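PDB 6WHJ: ribokinase from Giardia lamblia, which probably catalyses the magnesium-dependent transfer of a phosphate from ATP to O-5 of D-ribose, giving D-ribose 5-phosphate and ADP. Local coordinates for residues C89-V93 against S126-D130; S232-V236 against L298-I304. Numbering follows the deposited sequence.

How the contacts relate
Along the chain the two contacts come in series, neither nested nor crossed: contact 1 has closed before contact 2 opens. From strand 91-93, an outermost strand of the large mixed sheet, the chain passes through strands 99-105 and 111-116 of the smaller four-stranded sheet, then returns at 126-130 to pack beside the strand it left. Further on, strand 235-239 of the large sheet leads through strands 245-249 and 255-258 and helix 272-287 before 298-304 packs the start of helix 301-318 against it. The contact centres lie 31 Å apart, their nearest atoms about 20 Å apart. Contact 1 ties a connecting loop to the sheet margin; contact 2 joins helix to sheet.

Contact 1 of 2, residues C89-V93 against S126-D130; sequences CIKQV and SLVPD
C89 (phi/psi -127/58) and I90 (-64/109) lead into extended residues 91-93, near -86/131 at K91, -96/124 at Q92 and -119/154 at V93. Segment 126-130 has no regular secondary structure: S126 and L127 take helix-like angles, V128 opens to -126/71, and P129 is at -65/-19. The backbones stay apart, with CA-CA distances of 7.4 Å from C89 to V128 and 7.3 Å from K91 to L127, so the contact is made by side chains, one of them meeting a backbone carbonyl. C89, K91 and V93 direct their CA-to-CB bonds toward the loop, whereas I90 and Q92 point away; buried I90 packs on strand 62-69 and helix 72-84. C89, chi1 p, brings SG to 3.7 Å from V128 CG1. L127, in the t,p rotamer, places CD2 3.7 Å from K91 CB and 3.8 Å from V93 CG1. K91 starts m,m, its CG 3.5 Å from L127 O and 3.9 Å from V128 CG1. Lysine suits this partly exposed place because its methylenes can pack while its ammonium lies farther out; the C89 thiol and the methyls of V93, L127 and V128 make small apolar contacts at the domain surface. Backbone hydrogen bonds tie C89, K91 and V93 to strand 62-69. Here a connecting loop packs beside an outermost strand of the central sheet in the alpha/beta ribokinase (PfkB) fold, away from the predicted substrate and ATP sites.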
loop_
_atom_site.group_PDB
_atom_site.type_symbol
_atom_site.label_atom_id
_atom_site.label_comp_id
_atom_site.label_asym_id
_atom_site.label_seq_id
_atom_site.Cartn_x
_atom_site.Cartn_y
_atom_site.Cartn_z
ATOM N N CYS B 89 -18.203 -13.345 -16.431
ATOM C CA CYS B 89 -17.409 -14.569 -16.552
ATOM C C CYS B 89 -16.021 -14.315 -15.946
ATOM O O CYS B 89 -14.988 -14.441 -16.597
ATOM C CB CYS B 89 -17.330 -15.081 -17.995
ATOM S SG CYS B 89 -16.650 -13.921 -19.181
ATOM N N ILE B 90 -16.012 -13.928 -14.669
ATOM C CA ILE B 90 -14.768 -13.752 -13.925
ATOM C C ILE B 90 -14.071 -15.103 -13.799
ATOM O O ILE B 90 -14.556 -16.014 -13.117
ATOM C CB ILE B 90 -14.998 -13.122 -12.538
ATOM C CG1 ILE B 90 -15.720 -11.779 -12.657
ATOM C CG2 ILE B 90 -13.686 -12.973 -11.830
ATOM C CD1 ILE B 90 -16.178 -11.212 -11.338
ATOM N N LYS B 91 -12.966 -15.260 -14.516
ATOM C CA LYS B 91 -12.187 -16.481 -14.474
ATOM C C LYS B 91 -11.189 -16.431 -13.320
ATOM O O LYS B 91 -10.448 -15.456 -13.176
ATOM C CB LYS B 91 -11.468 -16.661 -15.808
ATOM C CG LYS B 91 -12.398 -16.908 -17.014
ATOM C CD LYS B 91 -13.487 -17.966 -16.780
ATOM C CE LYS B 91 -14.468 -17.956 -17.959
ATOM N NZ LYS B 91 -15.667 -18.844 -17.826
ATOM N N GLN B 92 -11.144 -17.485 -12.507
ATOM C CA GLN B 92 -10.162 -17.570 -11.430
ATOM C C GLN B 92 -8.955 -18.376 -11.908
ATOM O O GLN B 92 -9.106 -19.527 -12.322
ATOM C CB GLN B 92 -10.776 -18.192 -10.177
ATOM C CG GLN B 92 -11.649 -17.207 -9.431
ATOM C CD GLN B 92 -12.108 -17.697 -8.071
ATOM O OE1 GLN B 92 -13.047 -18.486 -7.949
ATOM N NE2 GLN B 92 -11.437 -17.212 -7.025
ATOM N N VAL B 93 -7.762 -17.778 -11.832
ATOM C CA VAL B 93 -6.529 -18.367 -12.352
ATOM C C VAL B 93 -5.533 -18.569 -11.215
ATOM O O VAL B 93 -5.567 -17.868 -10.199
ATOM C CB VAL B 93 -5.891 -17.502 -13.470
ATOM C CG1 VAL B 93 -6.873 -17.275 -14.605
ATOM C CG2 VAL B 93 -5.417 -16.185 -12.918
ATOM N N SER B 126 -8.321 -16.137 -25.022
ATOM C CA SER B 126 -8.335 -17.588 -24.832
ATOM C C SER B 126 -8.841 -17.985 -23.442
ATOM O O SER B 126 -9.357 -19.096 -23.263
ATOM C CB SER B 126 -6.941 -18.162 -25.113
ATOM O OG SER B 126 -6.015 -17.841 -24.082
ATOM N N LEU B 127 -8.664 -17.123 -22.440
ATOM C CA LEU B 127 -9.206 -17.406 -21.115
ATOM C C LEU B 127 -10.728 -17.312 -21.085
ATOM O O LEU B 127 -11.362 -17.921 -20.215
ATOM C CB LEU B 127 -8.611 -16.440 -20.087
ATOM C CG LEU B 127 -8.930 -16.790 -18.638
ATOM C CD1 LEU B 127 -8.321 -18.145 -18.325
ATOM C CD2 LEU B 127 -8.437 -15.707 -17.670
ATOM N N VAL B 128 -11.320 -16.555 -22.003
ATOM C CA VAL B 128 -12.768 -16.380 -22.064
ATOM C C VAL B 128 -13.198 -16.759 -23.477
ATOM O O VAL B 128 -13.599 -15.891 -24.272
ATOM C CB VAL B 128 -13.182 -14.946 -21.678
ATOM C CG1 VAL B 128 -13.180 -14.787 -20.174
ATOM C CG2 VAL B 128 -12.241 -13.918 -22.284
ATOM N N PRO B 129 -13.141 -18.046 -23.823
ATOM C CA PRO B 129 -13.310 -18.450 -25.226
ATOM C C PRO B 129 -14.682 -18.157 -25.803
ATOM O O PRO B 129 -14.830 -18.176 -27.032
ATOM C CB PRO B 129 -13.029 -19.955 -25.184
ATOM C CG PRO B 129 -13.349 -20.358 -23.787
ATOM C CD PRO B 129 -12.917 -19.209 -22.946
ATOM N N ASP B 130 -15.700 -17.943 -24.966
ATOM C CA ASP B 130 -17.064 -17.738 -25.437
ATOM C C ASP B 130 -17.460 -16.272 -25.468
ATOM O O ASP B 130 -18.651 -15.960 -25.556
ATOM C CB ASP B 130 -18.033 -18.543 -24.576
ATOM C CG ASP B 130 -17.823 -20.030 -24.733
ATOM O OD1 ASP B 130 -17.755 -20.486 -25.893
ATOM O OD2 ASP B 130 -17.685 -20.732 -23.707
#

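Contact 2 of 2, residues S232-V236 against L298-I304; sequences SLKFV and LNDIDTI
L298 and N299 end a 3-10 segment, D300 is the N-cap, and helix 301-318 begins; facing them, K234 leads into strand 235-239. CA-CA distances are 7.2 Å for K234-N299 and 7.8 Å for F235-I301. F235 has chi1 -63° and chi2 99°. L298 O lies 3.7 Å from F235 CE1. N299 O approaches the ring edge, 3.5 Å from F235 CZ; N299 OD1 sits 3.5 Å from K234 CD. D300, chi1 t, has a short carboxylate suited to capping: OD1 accepts from D302 N (2.9 Å), while I304 N donates a hydrogen bond to D300 O (3.1 Å). I301 CB meets F235 CE2 at 3.5 Å. I304, m,m, sets CG1 3.8 Å from the F235 ring centroid, a CH-pi contact over the broad face phenylalanine offers. In this alpha/beta packing of the ribokinase fold, I247 of strand 245-249 also touches F235, I301 and I304. Apolar and CH-pi packing thus joins strand start to 3-10 turn and first helical turn, while K234 NZ donates a hydrogen bond to S232 O (2.7 Å) and salt-bridges D192.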
loop_
_atom_site.group_PDB
_atom_site.type_symbol
_atom_site.label_atom_id
_atom_site.label_comp_id
_atom_site.label_asym_id
_atom_site.label_seq_id
_atom_site.Cartn_x
_atom_site.Cartn_y
_atom_site.Cartn_z
ATOM N N SER B 232 -12.781 4.081 -37.376
ATOM C CA SER B 232 -14.012 3.944 -36.608
ATOM C C SER B 232 -14.329 5.112 -35.681
ATOM O O SER B 232 -15.503 5.286 -35.336
ATOM C CB SER B 232 -13.982 2.658 -35.774
ATOM O OG SER B 232 -12.877 2.646 -34.892
ATOM N N LEU B 233 -13.338 5.894 -35.246
ATOM C CA LEU B 233 -13.581 6.880 -34.188
ATOM C C LEU B 233 -14.589 7.929 -34.631
ATOM O O LEU B 233 -14.395 8.607 -35.645
ATOM C CB LEU B 233 -12.278 7.550 -33.750
ATOM C CG LEU B 233 -12.391 8.565 -32.595
ATOM C CD1 LEU B 233 -12.927 7.965 -31.314
ATOM C CD2 LEU B 233 -11.050 9.231 -32.334
ATOM N N LYS B 234 -15.651 8.084 -33.843
ATOM C CA LYS B 234 -16.742 8.990 -34.171
ATOM C C LYS B 234 -16.882 10.147 -33.197
ATOM O O LYS B 234 -17.315 11.230 -33.601
ATOM C CB LYS B 234 -18.068 8.220 -34.218
ATOM C CG LYS B 234 -18.137 7.205 -35.342
ATOM C CD LYS B 234 -19.172 6.127 -35.045
ATOM C CE LYS B 234 -19.052 4.989 -36.049
ATOM N NZ LYS B 234 -17.935 4.072 -35.682
ATOM N N PHE B 235 -16.552 9.936 -31.923
ATOM C CA PHE B 235 -16.683 10.963 -30.904
ATOM C C PHE B 235 -15.561 10.818 -29.894
ATOM O O PHE B 235 -15.185 9.702 -29.530
ATOM C CB PHE B 235 -18.030 10.876 -30.180
ATOM C CG PHE B 235 -19.206 11.113 -31.071
ATOM C CD1 PHE B 235 -19.928 10.047 -31.581
ATOM C CD2 PHE B 235 -19.584 12.404 -31.408
ATOM C CE1 PHE B 235 -21.004 10.260 -32.400
ATOM C CE2 PHE B 235 -20.658 12.623 -32.233
ATOM C CZ PHE B 235 -21.373 11.549 -32.733
ATOM N N VAL B 236 -15.051 11.952 -29.433
ATOM C CA VAL B 236 -14.174 12.014 -28.275
ATOM C C VAL B 236 -14.957 12.725 -27.189
ATOM O O VAL B 236 -15.392 13.867 -27.379
ATOM C CB VAL B 236 -12.865 12.757 -28.580
ATOM C CG1 VAL B 236 -11.989 12.811 -27.336
ATOM C CG2 VAL B 236 -12.137 12.098 -29.735
ATOM N N LEU B 298 -26.600 6.146 -32.152
ATOM C CA LEU B 298 -25.326 6.374 -31.486
ATOM C C LEU B 298 -24.331 7.110 -32.374
ATOM O O LEU B 298 -23.198 7.345 -31.937
ATOM C CB LEU B 298 -24.728 5.051 -31.011
ATOM C CG LEU B 298 -25.650 4.208 -30.121
ATOM C CD1 LEU B 298 -24.940 2.964 -29.610
ATOM C CD2 LEU B 298 -26.246 5.004 -28.985
ATOM N N ASN B 299 -24.714 7.458 -33.601
ATOM C CA ASN B 299 -23.896 8.270 -34.490
ATOM C C ASN B 299 -24.268 9.752 -34.443
ATOM O O ASN B 299 -23.644 10.551 -35.143
ATOM C CB ASN B 299 -24.023 7.770 -35.929
ATOM C CG ASN B 299 -23.489 6.361 -36.116
ATOM O OD1 ASN B 299 -22.687 5.862 -35.318
ATOM N ND2 ASN B 299 -23.950 5.702 -37.177
ATOM N N ASP B 300 -25.284 10.120 -33.658
ATOM C CA ASP B 300 -25.778 11.486 -33.522
ATOM C C ASP B 300 -25.160 12.140 -32.289
ATOM O O ASP B 300 -25.183 11.561 -31.199
ATOM C CB ASP B 300 -27.307 11.486 -33.418
ATOM C CG ASP B 300 -27.908 12.893 -33.266
ATOM O OD1 ASP B 300 -27.157 13.892 -33.193
ATOM O OD2 ASP B 300 -29.156 13.000 -33.194
ATOM N N ILE B 301 -24.611 13.349 -32.464
ATOM C CA ILE B 301 -23.902 13.984 -31.355
ATOM C C ILE B 301 -24.873 14.398 -30.258
ATOM O O ILE B 301 -24.500 14.448 -29.083
ATOM C CB ILE B 301 -23.061 15.179 -31.832
ATOM C CG1 ILE B 301 -22.055 15.565 -30.747
ATOM C CG2 ILE B 301 -23.949 16.366 -32.136
ATOM C CD1 ILE B 301 -21.176 16.729 -31.109
ATOM N N ASP B 302 -26.132 14.674 -30.598
ATOM C CA ASP B 302 -27.077 15.028 -29.545
ATOM C C ASP B 302 -27.475 13.812 -28.710
ATOM O O ASP B 302 -27.709 13.947 -27.500
ATOM C CB ASP B 302 -28.300 15.721 -30.143
ATOM C CG ASP B 302 -27.976 17.109 -30.649
ATOM O OD1 ASP B 302 -28.262 17.411 -31.832
ATOM O OD2 ASP B 302 -27.396 17.894 -29.863
ATOM N N THR B 303 -27.538 12.623 -29.329
ATOM C CA THR B 303 -27.751 11.397 -28.565
ATOM C C THR B 303 -26.596 11.156 -27.609
ATOM O O THR B 303 -26.807 10.777 -26.453
ATOM C CB THR B 303 -27.924 10.199 -29.503
ATOM O OG1 THR B 303 -29.033 10.421 -30.390
ATOM C CG2 THR B 303 -28.168 8.924 -28.694
ATOM N N ILE B 304 -25.363 11.362 -28.084
ATOM C CA ILE B 304 -24.192 11.260 -27.220
ATOM C C ILE B 304 -24.285 12.284 -26.101
ATOM O O ILE B 304 -23.918 12.008 -24.952
ATOM C CB ILE B 304 -22.900 11.437 -28.042
ATOM C CG1 ILE B 304 -22.911 10.494 -29.250
ATOM C CG2 ILE B 304 -21.656 11.246 -27.172
ATOM C CD1 ILE B 304 -22.976 9.025 -28.882
#